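Local coordinates for sugar isomerase (Sinorhizobium meliloti, PDB 3QC0), which probably acts as a sugar isomerase and binds a zinc ion at the mouth of a TIM barrel, at residues A[203-208]-A[245-250]; A[177-182]-A[217-222]; A[9-14]-A[33-38]. One frame throughout, in Å; residues are numbered along the deposited sequence.

Interaction 1 of 3, residues A[203-208]-A[245-250]; sequences HHICDW and QEVEIF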
loop_
_atom_site.group_PDB
_atom_site.type_symbol
_atom_site.label_atom_id
_atom_site.label_comp_id
_atom_site.label_asym_id
_atom_site.label_seq_id
_atom_site.Cartn_x
_atom_site.Cartn_y
_atom_site.Cartn_z
ATOM N N HIS A 203 -10.085 -13.744 10.168
ATOM C CA HIS A 203 -8.675 -13.384 10.379
ATOM C C HIS A 203 -7.845 -14.253 9.475
ATOM O O HIS A 203 -7.836 -15.493 9.638
ATOM C CB HIS A 203 -8.315 -13.608 11.849
ATOM C CG HIS A 203 -6.885 -13.343 12.186
ATOM N ND1 HIS A 203 -6.304 -13.798 13.346
ATOM C CD2 HIS A 203 -5.917 -12.639 11.527
ATOM C CE1 HIS A 203 -5.050 -13.380 13.399
ATOM N NE2 HIS A 203 -4.774 -12.719 12.289
ATOM N N HIS A 204 -7.201 -13.637 8.479
ATOM C CA HIS A 204 -6.380 -14.363 7.531
ATOM C C HIS A 204 -4.917 -14.144 7.861
ATOM O O HIS A 204 -4.489 -12.996 8.134
ATOM C CB HIS A 204 -6.615 -13.946 6.073
ATOM C CG HIS A 204 -8.042 -13.947 5.652
ATOM N ND1 HIS A 204 -8.471 -13.412 4.458
ATOM C CD2 HIS A 204 -9.145 -14.445 6.269
ATOM C CE1 HIS A 204 -9.790 -13.574 4.370
ATOM N NE2 HIS A 204 -10.213 -14.211 5.448
ATOM N N ILE A 205 -4.153 -15.230 7.776
ATOM C CA ILE A 205 -2.733 -15.219 8.100
ATOM C C ILE A 205 -1.845 -15.712 6.963
ATOM O O ILE A 205 -2.267 -16.462 6.101
ATOM C CB ILE A 205 -2.423 -15.995 9.396
ATOM C CG1 ILE A 205 -2.905 -17.444 9.287
ATOM C CG2 ILE A 205 -3.024 -15.260 10.606
ATOM C CD1 ILE A 205 -2.371 -18.336 10.479
ATOM N N CYS A 206 -0.602 -15.216 7.010
ATOM C CA CYS A 206 0.440 -15.381 5.987
ATOM C C CYS A 206 1.528 -14.400 6.452
ATOM O O CYS A 206 1.514 -13.979 7.604
ATOM C CB CYS A 206 -0.053 -15.078 4.570
ATOM S SG CYS A 206 -0.694 -13.418 4.390
ATOM N N ASP A 207 2.472 -14.088 5.584
ATOM C CA ASP A 207 3.510 -13.165 5.970
ATOM C C ASP A 207 3.930 -12.262 4.818
ATOM O O ASP A 207 3.672 -12.573 3.643
ATOM C CB ASP A 207 4.742 -13.921 6.531
ATOM C CG ASP A 207 5.364 -13.231 7.753
ATOM O OD1 ASP A 207 5.248 -11.967 7.877
ATOM O OD2 ASP A 207 6.010 -13.935 8.589
ATOM N N TRP A 208 4.554 -11.148 5.194
ATOM C CA TRP A 208 5.109 -10.180 4.267
ATOM C C TRP A 208 6.609 -10.378 4.174
ATOM O O TRP A 208 7.321 -10.172 5.150
ATOM C CB TRP A 208 4.761 -8.739 4.722
ATOM C CG TRP A 208 5.240 -7.727 3.709
ATOM C CD1 TRP A 208 6.509 -7.194 3.610
ATOM C CD2 TRP A 208 4.499 -7.162 2.621
ATOM N NE1 TRP A 208 6.567 -6.314 2.566
ATOM C CE2 TRP A 208 5.352 -6.282 1.937
ATOM C CE3 TRP A 208 3.196 -7.253 2.208
ATOM C CZ2 TRP A 208 4.937 -5.569 0.831
ATOM C CZ3 TRP A 208 2.784 -6.569 1.101
ATOM C CH2 TRP A 208 3.642 -5.705 0.439
ATOM N N GLN A 245 -7.798 -19.013 12.590
ATOM C CA GLN A 245 -6.910 -18.236 11.751
ATOM C C GLN A 245 -6.820 -18.972 10.436
ATOM O O GLN A 245 -6.514 -20.173 10.427
ATOM C CB GLN A 245 -5.533 -18.109 12.405
ATOM C CG GLN A 245 -5.583 -17.380 13.727
ATOM C CD GLN A 245 -4.224 -17.329 14.412
ATOM O OE1 GLN A 245 -3.254 -16.861 13.830
ATOM N NE2 GLN A 245 -4.150 -17.808 15.638
ATOM N N GLU A 246 -7.087 -18.256 9.342
ATOM C CA GLU A 246 -7.201 -18.827 8.017
ATOM C C GLU A 246 -5.939 -18.556 7.197
ATOM O O GLU A 246 -5.632 -17.378 6.898
ATOM C CB GLU A 246 -8.439 -18.219 7.347
ATOM C CG GLU A 246 -8.684 -18.686 5.922
ATOM C CD GLU A 246 -9.797 -17.924 5.276
ATOM O OE1 GLU A 246 -10.894 -17.848 5.878
ATOM O OE2 GLU A 246 -9.585 -17.394 4.170
ATOM N N VAL A 247 -5.185 -19.598 6.887
ATOM C CA VAL A 247 -3.962 -19.489 6.114
ATOM C C VAL A 247 -4.232 -19.281 4.643
ATOM O O VAL A 247 -4.783 -20.120 3.954
ATOM C CB VAL A 247 -3.064 -20.693 6.265
ATOM C CG1 VAL A 247 -1.811 -20.543 5.383
ATOM C CG2 VAL A 247 -2.762 -20.914 7.771
ATOM N N GLU A 248 -3.832 -18.115 4.161
ATOM C CA GLU A 248 -4.075 -17.735 2.781
ATOM C C GLU A 248 -2.765 -17.257 2.181
ATOM O O GLU A 248 -2.305 -16.140 2.408
ATOM C CB GLU A 248 -5.156 -16.648 2.688
ATOM C CG GLU A 248 -5.497 -16.272 1.265
ATOM C CD GLU A 248 -6.522 -15.193 1.185
ATOM O OE1 GLU A 248 -6.563 -14.372 2.089
ATOM O OE2 GLU A 248 -7.324 -15.210 0.231
ATOM N N ILE A 249 -2.123 -18.154 1.447
ATOM C CA ILE A 249 -0.828 -17.927 0.825
ATOM C C ILE A 249 -0.929 -18.092 -0.692
ATOM O O ILE A 249 -1.355 -19.132 -1.183
ATOM C CB ILE A 249 0.251 -18.903 1.370
ATOM C CG1 ILE A 249 0.430 -18.690 2.873
ATOM C CG2 ILE A 249 1.592 -18.701 0.616
ATOM C CD1 ILE A 249 1.242 -19.760 3.635
ATOM N N PHE A 250 -0.532 -17.068 -1.429
ATOM C CA PHE A 250 -0.334 -17.110 -2.870
ATOM C C PHE A 250 1.179 -17.090 -3.104
ATOM O O PHE A 250 1.818 -16.075 -2.823
ATOM C CB PHE A 250 -0.967 -15.904 -3.606
ATOM C CG PHE A 250 -2.389 -15.553 -3.197
ATOM C CD1 PHE A 250 -3.279 -16.479 -2.711
ATOM C CD2 PHE A 250 -2.850 -14.261 -3.392
ATOM C CE1 PHE A 250 -4.582 -16.106 -2.345
ATOM C CE2 PHE A 250 -4.144 -13.897 -3.036
ATOM C CZ PHE A 250 -5.008 -14.826 -2.489
HETATM O O HOH W 1 -12.634 -15.780 5.525
#
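Ile205 packs on Gln245 with both of its branches and on Val247 with one. Chi1 of 58° sets CG1 between the backbone N and the carbonyl carbon, against Val247 CG2, and CD1 beyond it lies 3.7 Å from Gln245 CB. Val247 CG2 also touches this methyl. The other branch, CG2, meets Gln245 OE1 at 3.6 Å. Gln245 also runs alongside His203, pointing the same way, with the amide nearly parallel to the imidazole. His203 has its stronger polar partner in Arg233, on helix 229-238. Beneath these side chains run strands 200-205 and 245-247, the seventh and eighth of the TIM barrel. They are parallel neighbours joined by a beta-alpha-beta crossover through helix 229-238. Glu246 N bonds to His203 O, Ile205 N to Glu246 O, and Glu248 N to Ile205 O at 3.0 Å. His204 and Glu246 project from the opposite face of this pair, into the barrel. The Glu246 carboxylate stacks on the His204 ring with the planes 26° apart, and OE2 lies 3.5 Å above the ring plane, toward its rim. Water 1 joins the two groups: it accepts from His204 NE2 (2.9 Å) and donates to Glu246 OE1 (2.7 Å). Thr62 OG1 also holds OE1. On the other ring nitrogen, His204 ND1 comes within 3.2 Å of Glu248 OE1 because both bind zinc. An alanine at His204 would probably leave the zinc without one of its four protein ligands and the Glu246 carboxylate without its stacked ring. The Glu248 carboxylate stands nearly perpendicular to the imidazole, with planes 80° apart.

Interaction 2 of 3, residues A[177-182]-A[217-222]; sequences DVYHVW and TDRGMM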
loop_
_atom_site.group_PDB
_atom_site.type_symbol
_atom_site.label_atom_id
_atom_site.label_comp_id
_atom_site.label_asym_id
_atom_site.label_seq_id
_atom_site.Cartn_x
_atom_site.Cartn_y
_atom_site.Cartn_z
ATOM N N ASP A 177 -7.045 -9.448 7.093
ATOM C CA ASP A 177 -5.985 -10.262 6.478
ATOM C C ASP A 177 -4.691 -9.522 6.714
ATOM O O ASP A 177 -4.558 -8.370 6.323
ATOM C CB ASP A 177 -6.297 -10.424 4.993
ATOM C CG ASP A 177 -5.293 -11.270 4.235
ATOM O OD1 ASP A 177 -4.114 -11.286 4.618
ATOM O OD2 ASP A 177 -5.721 -11.911 3.240
ATOM N N VAL A 178 -3.786 -10.154 7.444
ATOM C CA VAL A 178 -2.546 -9.488 7.862
ATOM C C VAL A 178 -1.778 -8.960 6.662
ATOM O O VAL A 178 -1.100 -7.932 6.778
ATOM C CB VAL A 178 -1.657 -10.412 8.713
ATOM C CG1 VAL A 178 -2.435 -10.804 10.015
ATOM C CG2 VAL A 178 -1.186 -11.666 7.947
ATOM N N TYR A 179 -1.886 -9.625 5.518
ATOM C CA TYR A 179 -1.145 -9.168 4.339
ATOM C C TYR A 179 -1.563 -7.765 3.945
ATOM O O TYR A 179 -0.785 -6.945 3.529
ATOM C CB TYR A 179 -1.352 -10.098 3.133
ATOM C CG TYR A 179 -0.227 -10.049 2.134
ATOM C CD1 TYR A 179 1.023 -10.576 2.451
ATOM C CD2 TYR A 179 -0.392 -9.484 0.868
ATOM C CE1 TYR A 179 2.078 -10.520 1.551
ATOM C CE2 TYR A 179 0.653 -9.452 -0.057
ATOM C CZ TYR A 179 1.894 -9.975 0.296
ATOM O OH TYR A 179 2.937 -9.973 -0.611
ATOM N N HIS A 180 -2.858 -7.504 4.076
ATOM C CA HIS A 180 -3.439 -6.275 3.581
ATOM C C HIS A 180 -3.335 -5.124 4.573
ATOM O O HIS A 180 -3.433 -3.949 4.159
ATOM C CB HIS A 180 -4.918 -6.504 3.251
ATOM C CG HIS A 180 -5.127 -7.524 2.186
ATOM N ND1 HIS A 180 -4.362 -7.549 1.038
ATOM C CD2 HIS A 180 -6.018 -8.547 2.080
ATOM C CE1 HIS A 180 -4.753 -8.571 0.287
ATOM N NE2 HIS A 180 -5.757 -9.182 0.893
ATOM N N VAL A 181 -3.230 -5.452 5.875
ATOM C CA VAL A 181 -3.358 -4.425 6.924
ATOM C C VAL A 181 -2.151 -4.241 7.851
ATOM O O VAL A 181 -2.164 -3.291 8.639
ATOM C CB VAL A 181 -4.628 -4.710 7.839
ATOM C CG1 VAL A 181 -5.890 -4.911 7.020
ATOM C CG2 VAL A 181 -4.396 -5.934 8.791
ATOM N N TRP A 182 -1.156 -5.135 7.805
ATOM C CA TRP A 182 -0.108 -5.175 8.835
ATOM C C TRP A 182 0.622 -3.826 8.978
ATOM O O TRP A 182 1.077 -3.484 10.060
ATOM C CB TRP A 182 0.922 -6.266 8.563
ATOM C CG TRP A 182 1.818 -5.969 7.432
ATOM C CD1 TRP A 182 1.577 -6.153 6.121
ATOM C CD2 TRP A 182 3.102 -5.324 7.525
ATOM N NE1 TRP A 182 2.643 -5.686 5.373
ATOM C CE2 TRP A 182 3.595 -5.184 6.225
ATOM C CE3 TRP A 182 3.870 -4.920 8.588
ATOM C CZ2 TRP A 182 4.851 -4.605 5.953
ATOM C CZ3 TRP A 182 5.085 -4.326 8.347
ATOM C CH2 TRP A 182 5.583 -4.174 7.020
ATOM N N THR A 217 1.602 -12.813 -6.097
ATOM C CA THR A 217 1.841 -14.225 -5.809
ATOM C C THR A 217 3.144 -14.513 -5.064
ATOM O O THR A 217 3.810 -15.549 -5.308
ATOM C CB THR A 217 1.783 -15.024 -7.115
ATOM O OG1 THR A 217 2.811 -14.542 -7.990
ATOM C CG2 THR A 217 0.383 -14.904 -7.774
ATOM N N ASP A 218 3.536 -13.610 -4.165
ATOM C CA ASP A 218 4.673 -13.859 -3.281
ATOM C C ASP A 218 4.372 -13.561 -1.810
ATOM O O ASP A 218 5.213 -13.013 -1.069
ATOM C CB ASP A 218 5.901 -13.091 -3.789
ATOM C CG ASP A 218 7.200 -13.585 -3.173
ATOM O OD1 ASP A 218 7.358 -14.832 -3.026
ATOM O OD2 ASP A 218 8.068 -12.735 -2.834
ATOM N N ARG A 219 3.184 -13.946 -1.365
ATOM C CA ARG A 219 2.914 -13.997 0.066
ATOM C C ARG A 219 3.824 -15.018 0.735
ATOM O O ARG A 219 4.173 -16.052 0.121
ATOM C CB ARG A 219 1.477 -14.368 0.392
ATOM C CG ARG A 219 0.422 -13.454 -0.167
ATOM C CD ARG A 219 -0.903 -13.727 0.509
ATOM N NE ARG A 219 -1.962 -12.838 0.075
ATOM C CZ ARG A 219 -3.104 -12.656 0.730
ATOM N NH1 ARG A 219 -3.403 -13.377 1.805
ATOM N NH2 ARG A 219 -3.983 -11.771 0.275
ATOM N N GLY A 220 4.178 -14.757 1.985
ATOM C CA GLY A 220 5.049 -15.634 2.761
ATOM C C GLY A 220 4.300 -16.605 3.634
ATOM O O GLY A 220 3.160 -16.347 4.061
HETATM N N MSE A 221 4.930 -17.761 3.870
HETATM C CA MSE A 221 4.541 -18.616 4.949
HETATM C C MSE A 221 4.782 -17.866 6.262
HETATM O O MSE A 221 5.797 -17.173 6.431
HETATM C CB MSE A 221 5.400 -19.884 4.896
HETATM C CG MSE A 221 5.170 -20.893 5.990
HETATM SE SE MSE A 221 3.410 -21.660 6.111
HETATM C CE MSE A 221 3.605 -22.685 4.423
HETATM N N MSE A 222 3.880 -18.037 7.194
HETATM C CA MSE A 222 3.986 -17.391 8.496
HETATM C C MSE A 222 5.332 -17.673 9.127
HETATM O O MSE A 222 5.721 -18.824 9.265
HETATM C CB MSE A 222 2.919 -17.894 9.454
HETATM C CG MSE A 222 1.522 -17.534 9.121
HETATM SE SE MSE A 222 0.651 -18.695 7.811
HETATM C CE MSE A 222 0.780 -20.394 8.655
HETATM O O HOH W 2 5.257 -10.832 0.576
HETATM O O HOH W 3 2.650 -10.967 -3.280
#
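Arg219 CG is anti to the carbonyl carbon (chi1 -59°), which sets it over the Tyr179 ring, and the chain runs extended from there to NE. Tyr179 CG lies anti to its own backbone N (chi1 -155°), on the side of Arg219; the ring beyond it lies under this chain. Arg219 CG sits over the ring centre, 3.7 Å from the centroid, in a CH-pi contact. The guanidinium follows nearly flat above the start of the tyrosine side chain, and Tyr179 CB lies over its centre at 3.9 Å. Beyond the ring, Arg219 reaches Asp177 tip to tip. In a salt bridge, Arg219 NH1 donates to the syn lone pair of Asp177 OD2 at 3.1 Å; the oxygen lies somewhat out of the guanidinium plane. NH2 adds a weak bond to the same oxygen. The two flat groups are strongly turned, with planes 73° apart. Asp177 OD2 is also a zinc ligand. The other oxygen, OD1, caps helix 178-181 by accepting from Tyr179 N at 2.9 Å. Both ends of the carboxylate are thus fixed. Arg219 NH1 also bonds to Glu248 O, and Phe250 makes a cation-pi contact with the guanidinium. At the far end of the tyrosine, two waters link OH to the backbone of Asp218. Water 2 lies 2.7 Å from Tyr179 OH and donates to Asp218 O; water 3 lies 2.9 Å from Tyr179 OH and accepts from Asp218 N. His180 NE2 approaches Arg219 NH2 to 3.2 Å, and both hydrogen-bond one oxygen of an unidentified molecule, probably from the crystallisation liquor. Through its bonds to Asp177, Arg219 probably acts as a second-shell residue that helps position a zinc ligand. Asp177 joins Glu142, His204 and Glu248 in a zinc site at the C-terminal ends of the strands, characteristic of xylose isomerase-like TIM barrels.

Interaction 3 of 3, residues A[9-14]-A[33-38]; sequences INLATI and TAIAPW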
loop_
_atom_site.group_PDB
_atom_site.type_symbol
_atom_site.label_atom_id
_atom_site.label_comp_id
_atom_site.label_asym_id
_atom_site.label_seq_id
_atom_site.Cartn_x
_atom_site.Cartn_y
_atom_site.Cartn_z
ATOM N N ILE A 9 -7.559 -23.530 6.533
ATOM C CA ILE A 9 -6.742 -23.370 5.329
ATOM C C ILE A 9 -7.609 -22.775 4.222
ATOM O O ILE A 9 -8.609 -23.348 3.802
ATOM C CB ILE A 9 -6.119 -24.703 4.848
ATOM C CG1 ILE A 9 -5.262 -25.337 5.957
ATOM C CG2 ILE A 9 -5.332 -24.505 3.538
ATOM C CD1 ILE A 9 -3.985 -24.623 6.347
ATOM N N ASN A 10 -7.241 -21.576 3.768
ATOM C CA ASN A 10 -7.819 -21.023 2.562
ATOM C C ASN A 10 -7.217 -21.839 1.425
ATOM O O ASN A 10 -5.998 -21.982 1.338
ATOM C CB ASN A 10 -7.509 -19.526 2.456
ATOM C CG ASN A 10 -8.102 -18.901 1.263
ATOM O OD1 ASN A 10 -7.782 -19.286 0.115
ATOM N ND2 ASN A 10 -8.879 -17.816 1.489
ATOM N N LEU A 11 -8.061 -22.415 0.572
ATOM C CA LEU A 11 -7.583 -23.382 -0.399
ATOM C C LEU A 11 -6.756 -22.772 -1.508
ATOM O O LEU A 11 -6.131 -23.467 -2.276
ATOM C CB LEU A 11 -8.769 -24.159 -0.971
ATOM C CG LEU A 11 -9.588 -24.928 0.074
ATOM C CD1 LEU A 11 -10.611 -25.895 -0.614
ATOM C CD2 LEU A 11 -8.735 -25.687 1.085
ATOM N N ALA A 12 -6.655 -21.438 -1.556
ATOM C CA ALA A 12 -5.669 -20.840 -2.453
ATOM C C ALA A 12 -4.263 -21.312 -2.105
ATOM O O ALA A 12 -3.394 -21.388 -2.966
ATOM C CB ALA A 12 -5.720 -19.314 -2.381
ATOM N N THR A 13 -4.043 -21.620 -0.844
ATOM C CA THR A 13 -2.723 -22.024 -0.355
ATOM C C THR A 13 -2.160 -23.243 -1.082
ATOM O O THR A 13 -0.941 -23.342 -1.279
ATOM C CB THR A 13 -2.782 -22.255 1.161
ATOM O OG1 THR A 13 -3.130 -21.009 1.768
ATOM C CG2 THR A 13 -1.439 -22.712 1.772
ATOM N N ILE A 14 -3.059 -24.125 -1.523
ATOM C CA ILE A 14 -2.638 -25.338 -2.268
ATOM C C ILE A 14 -3.416 -25.443 -3.577
ATOM O O ILE A 14 -3.788 -26.553 -4.050
ATOM C CB ILE A 14 -2.751 -26.640 -1.378
ATOM C CG1 ILE A 14 -4.119 -26.750 -0.713
ATOM C CG2 ILE A 14 -1.602 -26.682 -0.325
ATOM C CD1 ILE A 14 -4.369 -28.133 -0.009
ATOM N N THR A 33 -10.072 -29.036 10.318
ATOM C CA THR A 33 -11.504 -29.142 9.992
ATOM C C THR A 33 -12.178 -27.837 9.559
ATOM O O THR A 33 -13.417 -27.706 9.618
ATOM C CB THR A 33 -12.305 -29.727 11.180
ATOM O OG1 THR A 33 -12.118 -28.901 12.335
ATOM C CG2 THR A 33 -11.870 -31.184 11.485
ATOM N N ALA A 34 -11.373 -26.860 9.152
ATOM C CA ALA A 34 -11.921 -25.614 8.666
ATOM C C ALA A 34 -11.142 -25.227 7.415
ATOM O O ALA A 34 -9.923 -25.377 7.366
ATOM C CB ALA A 34 -11.769 -24.530 9.732
ATOM N N ILE A 35 -11.870 -24.738 6.418
ATOM C CA ILE A 35 -11.335 -24.364 5.125
ATOM C C ILE A 35 -11.982 -23.051 4.688
ATOM O O ILE A 35 -13.005 -22.631 5.232
ATOM C CB ILE A 35 -11.553 -25.468 4.041
ATOM C CG1 ILE A 35 -13.053 -25.797 3.840
ATOM C CG2 ILE A 35 -10.790 -26.746 4.437
ATOM C CD1 ILE A 35 -13.332 -26.432 2.505
ATOM N N ALA A 36 -11.388 -22.444 3.672
ATOM C CA ALA A 36 -12.024 -21.364 2.927
ATOM C C ALA A 36 -11.774 -21.618 1.453
ATOM O O ALA A 36 -10.683 -21.353 0.941
ATOM C CB ALA A 36 -11.482 -19.991 3.374
ATOM N N PRO A 37 -12.768 -22.204 0.760
ATOM C CA PRO A 37 -12.624 -22.425 -0.654
ATOM C C PRO A 37 -12.979 -21.198 -1.480
ATOM O O PRO A 37 -13.586 -20.244 -0.974
ATOM C CB PRO A 37 -13.634 -23.524 -0.929
ATOM C CG PRO A 37 -14.783 -23.158 -0.019
ATOM C CD PRO A 37 -14.106 -22.593 1.242
ATOM N N TRP A 38 -12.600 -21.266 -2.751
ATOM C CA TRP A 38 -12.932 -20.259 -3.713
ATOM C C TRP A 38 -14.049 -20.718 -4.631
ATOM O O TRP A 38 -14.242 -21.935 -4.871
ATOM C CB TRP A 38 -11.691 -19.889 -4.531
ATOM C CG TRP A 38 -10.666 -19.154 -3.747
ATOM C CD1 TRP A 38 -10.058 -19.548 -2.596
ATOM C CD2 TRP A 38 -10.160 -17.838 -4.024
ATOM N NE1 TRP A 38 -9.199 -18.574 -2.152
ATOM C CE2 TRP A 38 -9.248 -17.525 -3.019
ATOM C CE3 TRP A 38 -10.374 -16.924 -5.050
ATOM C CZ2 TRP A 38 -8.533 -16.332 -3.007
ATOM C CZ3 TRP A 38 -9.666 -15.721 -5.019
ATOM C CH2 TRP A 38 -8.792 -15.439 -3.998
#
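The indole of Trp38 meets Asn10 at its edge. Trp38 NE1 donates to Asn10 OD1 at 2.8 Å, and the oxygen lies almost in the ring plane. The bond uses a lone pair of OD1 in the plane of the amide, which is turned 70° from the indole. Glu248, Cys65 and Arg66 are further neighbours of the indole. The contact joins the first two strands of the TIM barrel, 7-10 and 34-36, which are parallel neighbours in a beta-alpha-beta unit with helix 20-29. Their ladder runs through Ile9 N to Ala34 O, Ala36 N to Ile9 O, and Leu11 N to Ala36 O (2.9 Å). Asn10 CG is anti to the backbone N (chi1 -179°), which sets CG on the side of the tryptophan that follows the second strand. Two donors grip OD1. Besides Trp38 NE1, the backbone N of Ala12 bonds to it at 2.9 Å, closing an Asx turn just as the chain leaves the strand. Asn10 ND2 in turn bonds to Glu246 OE2, and these polar contacts together are likely to fix the rotation of the amide. The opposite side of the strand pair is apolar. Leu11 splits its methyls there: CD2 lies 4.1 Å from Ile35 CG2, while CD1 lies 3.9 Å from Pro37 CB. Helix 20-29 packs on this side, with Ala23 against Leu11 and Phe20 against Pro37. Back at the indole, Ala12 approaches the five-membered ring obliquely. Its CB is 3.6 Å from Trp38 NE1 and 4.0 Å from Trp38 CE2.

How the interactions relate
All three contacts are buried, though Trp38 in interaction 3 is partly exposed. Interactions 1 and 3 each join adjacent parallel strands. They adjoin because strands 245-247 and 7-10 are also neighbours, closing the barrel. Interaction 2 instead ties a short helix to the loop between strand 200-205 and helix 229-238. Its chemistry is mainly ionic, water-mediated and aromatic, whereas the other two rest on backbone ladders with polar side chains on the barrel-facing side. Interactions 1 and 2 share the zinc site, supplying three of its four protein ligands. Asp207 O and Gly220 N probably link them further. Interaction 3 supplies no zinc ligand but lies beside Glu248. Interactions 2 and 3 do not touch; their nearest atoms are about 6 Å apart.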